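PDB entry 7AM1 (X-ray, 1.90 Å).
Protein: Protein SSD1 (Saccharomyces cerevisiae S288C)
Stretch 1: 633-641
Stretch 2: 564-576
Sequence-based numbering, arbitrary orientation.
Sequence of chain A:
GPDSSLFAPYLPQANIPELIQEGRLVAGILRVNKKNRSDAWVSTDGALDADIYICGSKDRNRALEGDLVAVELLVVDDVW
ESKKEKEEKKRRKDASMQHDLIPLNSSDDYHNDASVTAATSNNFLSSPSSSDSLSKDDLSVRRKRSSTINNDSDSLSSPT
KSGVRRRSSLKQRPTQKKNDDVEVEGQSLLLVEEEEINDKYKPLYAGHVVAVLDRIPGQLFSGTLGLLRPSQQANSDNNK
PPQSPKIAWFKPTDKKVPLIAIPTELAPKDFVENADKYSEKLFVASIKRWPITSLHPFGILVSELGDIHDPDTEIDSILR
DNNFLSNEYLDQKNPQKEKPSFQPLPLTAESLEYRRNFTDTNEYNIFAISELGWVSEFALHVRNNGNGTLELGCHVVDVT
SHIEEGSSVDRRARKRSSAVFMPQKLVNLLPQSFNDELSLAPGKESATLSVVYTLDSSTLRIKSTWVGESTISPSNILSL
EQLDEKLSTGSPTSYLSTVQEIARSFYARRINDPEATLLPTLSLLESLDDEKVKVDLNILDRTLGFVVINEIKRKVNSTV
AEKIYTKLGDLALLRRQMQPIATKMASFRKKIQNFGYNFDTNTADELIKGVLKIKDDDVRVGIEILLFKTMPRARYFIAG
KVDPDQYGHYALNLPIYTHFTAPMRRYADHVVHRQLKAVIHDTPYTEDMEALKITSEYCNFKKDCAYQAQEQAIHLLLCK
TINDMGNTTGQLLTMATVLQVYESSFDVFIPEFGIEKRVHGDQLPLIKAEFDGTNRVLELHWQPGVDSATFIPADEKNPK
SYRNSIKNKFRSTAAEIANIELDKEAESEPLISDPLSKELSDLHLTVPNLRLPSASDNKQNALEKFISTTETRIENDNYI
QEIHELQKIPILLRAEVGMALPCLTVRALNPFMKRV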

ATOM      1  N   ARG A 633      -1.355  -7.027  -4.316  1.00 38.56           N
ATOM      2  CA  ARG A 633      -0.205  -6.446  -4.981  1.00 37.60           C
ATOM      3  C   ARG A 633       0.398  -7.415  -5.991  1.00 33.41           C
ATOM      4  O   ARG A 633       0.132  -8.619  -5.976  1.00 32.25           O
ATOM      5  CB  ARG A 633       0.857  -6.059  -3.963  1.00 38.93           C
ATOM      6  CG  ARG A 633       0.413  -4.979  -3.013  1.00 38.84           C
ATOM      7  CD  ARG A 633       1.625  -4.413  -2.343  1.00 37.95           C
ATOM      8  NE  ARG A 633       2.140  -3.251  -3.052  1.00 36.03           N
ATOM      9  CZ  ARG A 633       3.422  -2.903  -3.105  1.00 34.13           C
ATOM     10  NH1 ARG A 633       4.351  -3.647  -2.517  1.00 33.57           N
ATOM     11  NH2 ARG A 633       3.771  -1.802  -3.759  1.00 32.89           N
ATOM     12  N   ALA A 634       1.209  -6.860  -6.889  1.00 34.78           N
ATOM     13  CA  ALA A 634       1.937  -7.650  -7.871  1.00 35.54           C
ATOM     14  C   ALA A 634       2.948  -8.566  -7.179  1.00 35.78           C
ATOM     15  O   ALA A 634       3.279  -8.395  -6.000  1.00 35.08           O
ATOM     16  CB  ALA A 634       2.644  -6.726  -8.865  1.00 36.79           C
ATOM     17  N   ARG A 635       3.445  -9.552  -7.930  1.00 33.79           N
ATOM     18  CA  ARG A 635       4.384 -10.525  -7.386  1.00 38.54           C
ATOM     19  C   ARG A 635       5.521 -10.785  -8.363  1.00 36.29           C
ATOM     20  O   ARG A 635       5.276 -11.035  -9.546  1.00 37.69           O
ATOM     21  CB  ARG A 635       3.700 -11.867  -7.090  1.00 48.11           C
ATOM     22  CG  ARG A 635       2.440 -11.773  -6.258  1.00 60.35           C
ATOM     23  CD  ARG A 635       1.912 -13.158  -5.914  1.00 73.90           C
ATOM     24  NE  ARG A 635       2.479 -13.610  -4.644  1.00 85.47           N
ATOM     25  CZ  ARG A 635       3.571 -14.359  -4.514  1.00 94.46           C
ATOM     26  NH1 ARG A 635       4.250 -14.771  -5.578  1.00 97.77           N
ATOM     27  NH2 ARG A 635       3.990 -14.697  -3.302  1.00 97.23           N
ATOM     28  N   TYR A 636       6.755 -10.757  -7.869  1.00 36.11           N
ATOM     29  CA  TYR A 636       7.845 -11.362  -8.617  1.00 37.01           C
ATOM     30  C   TYR A 636       7.630 -12.872  -8.707  1.00 39.00           C
ATOM     31  O   TYR A 636       7.066 -13.495  -7.801  1.00 40.19           O
ATOM     32  CB  TYR A 636       9.195 -11.085  -7.961  1.00 36.45           C
ATOM     33  CG  TYR A 636       9.545  -9.624  -7.806  1.00 34.83           C
ATOM     34  CD1 TYR A 636       9.743  -8.807  -8.915  1.00 34.31           C
ATOM     35  CD2 TYR A 636       9.714  -9.073  -6.549  1.00 34.46           C
ATOM     36  CE1 TYR A 636      10.077  -7.472  -8.768  1.00 34.32           C
ATOM     37  CE2 TYR A 636      10.046  -7.755  -6.388  1.00 34.35           C
ATOM     38  CZ  TYR A 636      10.224  -6.951  -7.494  1.00 34.55           C
ATOM     39  OH  TYR A 636      10.557  -5.629  -7.318  1.00 34.52           O
ATOM     40  N   PHE A 637       8.097 -13.459  -9.807  1.00 37.59           N
ATOM     41  CA  PHE A 637       7.991 -14.896 -10.016  1.00 39.43           C
ATOM     42  C   PHE A 637       9.014 -15.319 -11.062  1.00 41.52           C
ATOM     43  O   PHE A 637       9.521 -14.496 -11.827  1.00 41.39           O
ATOM     44  CB  PHE A 637       6.584 -15.307 -10.458  1.00 39.86           C
ATOM     45  CG  PHE A 637       6.253 -14.914 -11.874  1.00 40.71           C
ATOM     46  CD1 PHE A 637       5.898 -13.609 -12.183  1.00 39.08           C
ATOM     47  CD2 PHE A 637       6.312 -15.847 -12.897  1.00 42.53           C
ATOM     48  CE1 PHE A 637       5.594 -13.246 -13.488  1.00 39.03           C
ATOM     49  CE2 PHE A 637       6.009 -15.493 -14.199  1.00 42.86           C
ATOM     50  CZ  PHE A 637       5.651 -14.192 -14.496  1.00 40.76           C
ATOM     51  N   ILE A 638       9.311 -16.616 -11.082  1.00 43.43           N
ATOM     52  CA  ILE A 638      10.215 -17.199 -12.067  1.00 44.68           C
ATOM     53  C   ILE A 638       9.377 -17.826 -13.171  1.00 44.63           C
ATOM     54  O   ILE A 638       8.487 -18.643 -12.901  1.00 45.09           O
ATOM     55  CB  ILE A 638      11.152 -18.233 -11.418  1.00 45.39           C
ATOM     56  CG1 ILE A 638      11.898 -17.598 -10.240  1.00 44.45           C
ATOM     57  CG2 ILE A 638      12.121 -18.812 -12.448  1.00 47.25           C
ATOM     58  CD1 ILE A 638      12.647 -16.320 -10.586  1.00 45.33           C
ATOM     59  N   ALA A 639       9.683 -17.463 -14.420  1.00 42.28           N
ATOM     60  CA  ALA A 639       8.790 -17.762 -15.533  1.00 42.68           C
ATOM     61  C   ALA A 639       8.450 -19.242 -15.609  1.00 44.01           C
ATOM     62  O   ALA A 639       7.304 -19.606 -15.896  1.00 45.23           O
ATOM     63  CB  ALA A 639       9.415 -17.291 -16.851  1.00 42.52           C
ATOM     64  N   GLY A 640       9.430 -20.111 -15.369  1.00 45.84           N
ATOM     65  CA  GLY A 640       9.208 -21.540 -15.483  1.00 47.82           C
ATOM     66  C   GLY A 640       8.279 -22.117 -14.438  1.00 48.18           C
ATOM     67  O   GLY A 640       7.823 -23.254 -14.601  1.00 48.83           O
ATOM     68  N   LYS A 641       7.966 -21.365 -13.394  1.00 47.48           N
ATOM     69  CA  LYS A 641       7.073 -21.849 -12.353  1.00 49.97           C
ATOM     70  C   LYS A 641       5.615 -21.487 -12.609  1.00 50.87           C
ATOM     71  O   LYS A 641       4.747 -21.908 -11.840  1.00 52.76           O
ATOM     72  CB  LYS A 641       7.503 -21.277 -10.999  1.00 50.18           C
ATOM     73  CG  LYS A 641       8.926 -21.624 -10.601  1.00 54.28           C
ATOM     74  CD  LYS A 641       9.117 -23.134 -10.557  1.00 61.97           C
ATOM     75  CE  LYS A 641       9.946 -23.575  -9.359  1.00 68.04           C
ATOM     76  NZ  LYS A 641       9.328 -24.757  -8.687  1.00 72.60           N
TER
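Stretch 2, residues 564-576: IYTKLGDLALLRR

How does stretch 2 run along stretch 1? It arrives as the end of a helix, residues 564-568, leaves helical geometry at Gly569 with a positive phi, makes a short 3-10 segment at Asp570 and Leu571, and then extends as a strand from Leu573 to Arg576. That strand pairs antiparallel with Arg635 to Ile638; the two N-to-C directions are 139° apart, so the pair is visibly twisted, and the axes approach to 4.5 Å. Arg576 lies opposite Arg635, Arg575 opposite Tyr636, Leu574 opposite Phe637 and Leu573 opposite Ile638. Together the stretches bury 839 Å², both sides summed.

Which backbone donors and acceptors satisfy one another? Arg635 and Arg576 form a closed pair, with Arg635 N giving to Arg576 O at 2.8 Å and Arg576 N giving to Arg635 O at 2.9 Å. Two residues on, Phe637 N donates to Leu574 O at 2.9 Å and Leu574 N to Phe637 O at 2.8 Å. Between these pairs, Tyr636 and Arg575 do not exchange backbone hydrogen bonds, and their CA atoms come within 4.2 Å of each other. The strand carbonyls also receive CA-H...O contacts: Tyr636 CA lies 3.2 Å from Leu574 O, and Arg575 CA 3.3 Å from Arg635 O.

What continues the pairing where the strand of stretch 1 gives way to its 3-10 segment? Ala639 N donates to Ala572 O at 2.9 Å, and Gly640 N to Asp570 O at 2.8 Å, so the amide ladder runs on into the turn of stretch 2. Within that turn, Ala572 N is satisfied by Gly569 O at 2.9 Å. Gly640 fits closely here: its CA is 3.8 Å from Asp570 CA, and a CB in the ideal position would fall 2.8 Å from Asp570 CB, a clash. The methyl of Ala639 points toward stretch 2, its CB 3.5 Å from Tyr565 CE1 and 3.7 Å from Leu574 CD1.

How are the side chains, and above all the arginine charges, accommodated? On the face carrying Tyr636 and Ile638, Arg575 lays its guanidinium over the tyrosine ring in a cation-pi contact, with Arg575 CZ 4.3 Å from the centroid of the Tyr636 ring; Ala634 CB packs over the opposite face of the guanidinium, 3.6 Å from Arg575 NH2. A water accepts a hydrogen bond from Arg575 NH2, its O 3.0 Å from that atom, and the same water O lies 2.8 Å from Ala634 O, within hydrogen-bonding reach. Arg575 NE and Tyr636 OH find hydrogen-bonding partners elsewhere in the structure. Beside them, Tyr636 CD1 meets Leu573 CD2 at 3.7 Å. On the face carrying Arg635 and Phe637, Phe637 CE1 touches Leu574 CB at 3.4 Å, while Arg576 covers the ring with its aliphatic part: Arg576 CD stands 4.2 Å from the centroid of the Phe637 ring, a CH-pi contact.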

ATOM      1  N   ILE A 564      14.342 -10.737 -21.758  1.00 44.39           N
ATOM      2  CA  ILE A 564      14.922 -11.797 -20.936  1.00 44.62           C
ATOM      3  C   ILE A 564      14.082 -13.066 -21.011  1.00 43.19           C
ATOM      4  O   ILE A 564      14.622 -14.175 -20.928  1.00 44.59           O
ATOM      5  CB  ILE A 564      15.126 -11.346 -19.476  1.00 45.95           C
ATOM      6  CG1 ILE A 564      13.794 -11.027 -18.801  1.00 47.88           C
ATOM      7  CG2 ILE A 564      16.079 -10.153 -19.424  1.00 46.06           C
ATOM      8  CD1 ILE A 564      13.928 -10.655 -17.318  1.00 49.98           C
ATOM      9  N   TYR A 565      12.760 -12.950 -21.143  1.00 39.80           N
ATOM     10  CA  TYR A 565      11.974 -14.170 -21.273  1.00 40.01           C
ATOM     11  C   TYR A 565      12.252 -14.863 -22.603  1.00 41.08           C
ATOM     12  O   TYR A 565      12.362 -16.094 -22.660  1.00 41.26           O
ATOM     13  CB  TYR A 565      10.481 -13.882 -21.143  1.00 39.69           C
ATOM     14  CG  TYR A 565       9.682 -15.157 -21.237  1.00 40.46           C
ATOM     15  CD1 TYR A 565       9.855 -16.171 -20.298  1.00 41.31           C
ATOM     16  CD2 TYR A 565       8.800 -15.378 -22.287  1.00 40.82           C
ATOM     17  CE1 TYR A 565       9.154 -17.351 -20.383  1.00 43.10           C
ATOM     18  CE2 TYR A 565       8.091 -16.570 -22.383  1.00 43.01           C
ATOM     19  CZ  TYR A 565       8.277 -17.554 -21.426  1.00 44.78           C
ATOM     20  OH  TYR A 565       7.582 -18.744 -21.499  1.00 47.22           O
ATOM     21  N   THR A 566      12.361 -14.085 -23.685  1.00 40.31           N
ATOM     22  CA  THR A 566      12.640 -14.664 -24.994  1.00 42.75           C
ATOM     23  C   THR A 566      13.953 -15.438 -24.999  1.00 43.12           C
ATOM     24  O   THR A 566      14.017 -16.548 -25.539  1.00 44.32           O
ATOM     25  CB  THR A 566      12.658 -13.574 -26.063  1.00 44.55           C
ATOM     26  OG1 THR A 566      11.323 -13.104 -26.276  1.00 45.00           O
ATOM     27  CG2 THR A 566      13.223 -14.120 -27.373  1.00 47.55           C
ATOM     28  N   LYS A 567      15.002 -14.892 -24.382  1.00 44.63           N
ATOM     29  CA  LYS A 567      16.315 -15.528 -24.448  1.00 49.29           C
ATOM     30  C   LYS A 567      16.547 -16.527 -23.317  1.00 51.82           C
ATOM     31  O   LYS A 567      17.066 -17.623 -23.568  1.00 53.29           O
ATOM     32  CB  LYS A 567      17.413 -14.456 -24.435  1.00 49.87           C
ATOM     33  N   LEU A 568      16.192 -16.174 -22.075  1.00 53.92           N
ATOM     34  CA  LEU A 568      16.431 -17.051 -20.934  1.00 56.50           C
ATOM     35  C   LEU A 568      15.243 -17.942 -20.595  1.00 53.06           C
ATOM     36  O   LEU A 568      15.409 -18.909 -19.844  1.00 54.73           O
ATOM     37  CB  LEU A 568      16.786 -16.255 -19.677  1.00 60.74           C
ATOM     38  CG  LEU A 568      18.104 -15.484 -19.655  1.00 65.04           C
ATOM     39  CD1 LEU A 568      18.375 -15.002 -18.230  1.00 66.17           C
ATOM     40  CD2 LEU A 568      19.249 -16.335 -20.180  1.00 67.32           C
ATOM     41  N   GLY A 569      14.060 -17.629 -21.101  1.00 46.90           N
ATOM     42  CA  GLY A 569      12.913 -18.498 -20.902  1.00 45.21           C
ATOM     43  C   GLY A 569      12.619 -18.759 -19.437  1.00 44.20           C
ATOM     44  O   GLY A 569      12.426 -17.830 -18.646  1.00 43.72           O
ATOM     45  N   ASP A 570      12.626 -20.042 -19.059  1.00 46.86           N
ATOM     46  CA  ASP A 570      12.099 -20.475 -17.770  1.00 48.28           C
ATOM     47  C   ASP A 570      12.822 -19.874 -16.570  1.00 47.40           C
ATOM     48  O   ASP A 570      12.263 -19.884 -15.466  1.00 48.18           O
ATOM     49  CB  ASP A 570      12.165 -22.004 -17.678  1.00 53.34           C
ATOM     50  CG  ASP A 570      11.082 -22.687 -18.486  1.00 57.58           C
ATOM     51  OD1 ASP A 570      10.240 -21.980 -19.071  1.00 58.39           O
ATOM     52  OD2 ASP A 570      11.062 -23.935 -18.514  1.00 60.80           O
ATOM     53  N   LEU A 571      14.026 -19.340 -16.743  1.00 47.06           N
ATOM     54  CA  LEU A 571      14.762 -18.764 -15.623  1.00 47.54           C
ATOM     55  C   LEU A 571      14.524 -17.263 -15.443  1.00 46.60           C
ATOM     56  O   LEU A 571      15.034 -16.684 -14.476  1.00 47.47           O
ATOM     57  CB  LEU A 571      16.264 -19.035 -15.784  1.00 48.49           C
ATOM     58  CG  LEU A 571      16.702 -20.504 -15.767  1.00 50.53           C
ATOM     59  CD1 LEU A 571      18.227 -20.596 -15.816  1.00 52.25           C
ATOM     60  CD2 LEU A 571      16.161 -21.257 -14.561  1.00 50.17           C
ATOM     61  N   ALA A 572      13.740 -16.629 -16.318  1.00 42.90           N
ATOM     62  CA  ALA A 572      13.521 -15.191 -16.223  1.00 40.74           C
ATOM     63  C   ALA A 572      12.797 -14.826 -14.931  1.00 39.54           C
ATOM     64  O   ALA A 572      11.821 -15.470 -14.539  1.00 39.34           O
ATOM     65  CB  ALA A 572      12.707 -14.697 -17.423  1.00 40.70           C
ATOM     66  N   LEU A 573      13.284 -13.778 -14.266  1.00 39.34           N
ATOM     67  CA  LEU A 573      12.594 -13.195 -13.119  1.00 39.62           C
ATOM     68  C   LEU A 573      11.643 -12.135 -13.659  1.00 37.91           C
ATOM     69  O   LEU A 573      12.081 -11.117 -14.206  1.00 39.16           O
ATOM     70  CB  LEU A 573      13.572 -12.599 -12.112  1.00 42.43           C
ATOM     71  CG  LEU A 573      12.940 -12.085 -10.807  1.00 45.83           C
ATOM     72  CD1 LEU A 573      14.029 -11.743  -9.804  1.00 48.33           C
ATOM     73  CD2 LEU A 573      12.024 -10.876 -10.996  1.00 45.81           C
ATOM     74  N   LEU A 574      10.351 -12.393 -13.542  1.00 35.95           N
ATOM     75  CA  LEU A 574       9.302 -11.545 -14.077  1.00 35.71           C
ATOM     76  C   LEU A 574       8.432 -11.039 -12.928  1.00 38.60           C
ATOM     77  O   LEU A 574       8.661 -11.353 -11.758  1.00 39.19           O
ATOM     78  CB  LEU A 574       8.484 -12.326 -15.107  1.00 37.19           C
ATOM     79  CG  LEU A 574       9.294 -12.849 -16.300  1.00 37.81           C
ATOM     80  CD1 LEU A 574       8.433 -13.731 -17.195  1.00 38.08           C
ATOM     81  CD2 LEU A 574       9.881 -11.699 -17.095  1.00 38.54           C
ATOM     82  N   ARG A 575       7.415 -10.255 -13.272  1.00 37.87           N
ATOM     83  CA  ARG A 575       6.513  -9.687 -12.277  1.00 37.38           C
ATOM     84  C   ARG A 575       5.111  -9.685 -12.858  1.00 37.17           C
ATOM     85  O   ARG A 575       4.898  -9.173 -13.960  1.00 37.56           O
ATOM     86  CB  ARG A 575       6.943  -8.273 -11.884  1.00 35.03           C
ATOM     87  CG  ARG A 575       6.111  -7.645 -10.776  1.00 33.79           C
ATOM     88  CD  ARG A 575       6.842  -6.450 -10.197  1.00 31.52           C
ATOM     89  NE  ARG A 575       6.106  -5.797  -9.122  1.00 30.68           N
ATOM     90  CZ  ARG A 575       6.097  -6.206  -7.856  1.00 30.27           C
ATOM     91  NH1 ARG A 575       6.761  -7.294  -7.482  1.00 30.18           N
ATOM     92  NH2 ARG A 575       5.402  -5.523  -6.960  1.00 30.16           N
ATOM     93  N   ARG A 576       4.175 -10.297 -12.149  1.00 35.34           N
ATOM     94  CA  ARG A 576       2.802 -10.368 -12.615  1.00 35.69           C
ATOM     95  C   ARG A 576       1.869  -9.782 -11.567  1.00 35.63           C
ATOM     96  O   ARG A 576       2.259  -9.507 -10.432  1.00 36.06           O
ATOM     97  CB  ARG A 576       2.397 -11.806 -12.946  1.00 36.77           C
ATOM     98  CG  ARG A 576       2.347 -12.762 -11.764  1.00 38.73           C
ATOM     99  CD  ARG A 576       1.912 -14.111 -12.278  1.00 45.03           C
ATOM    100  NE  ARG A 576       1.660 -15.076 -11.218  1.00 50.29           N
ATOM    101  CZ  ARG A 576       0.815 -16.095 -11.328  1.00 55.02           C
ATOM    102  NH1 ARG A 576       0.117 -16.267 -12.444  1.00 56.95           N
ATOM    103  NH2 ARG A 576       0.659 -16.937 -10.315  1.00 56.14           N
TER
HETATM  104  O   HOH W   1       4.592  -6.587  -4.328  1.00 36.24           O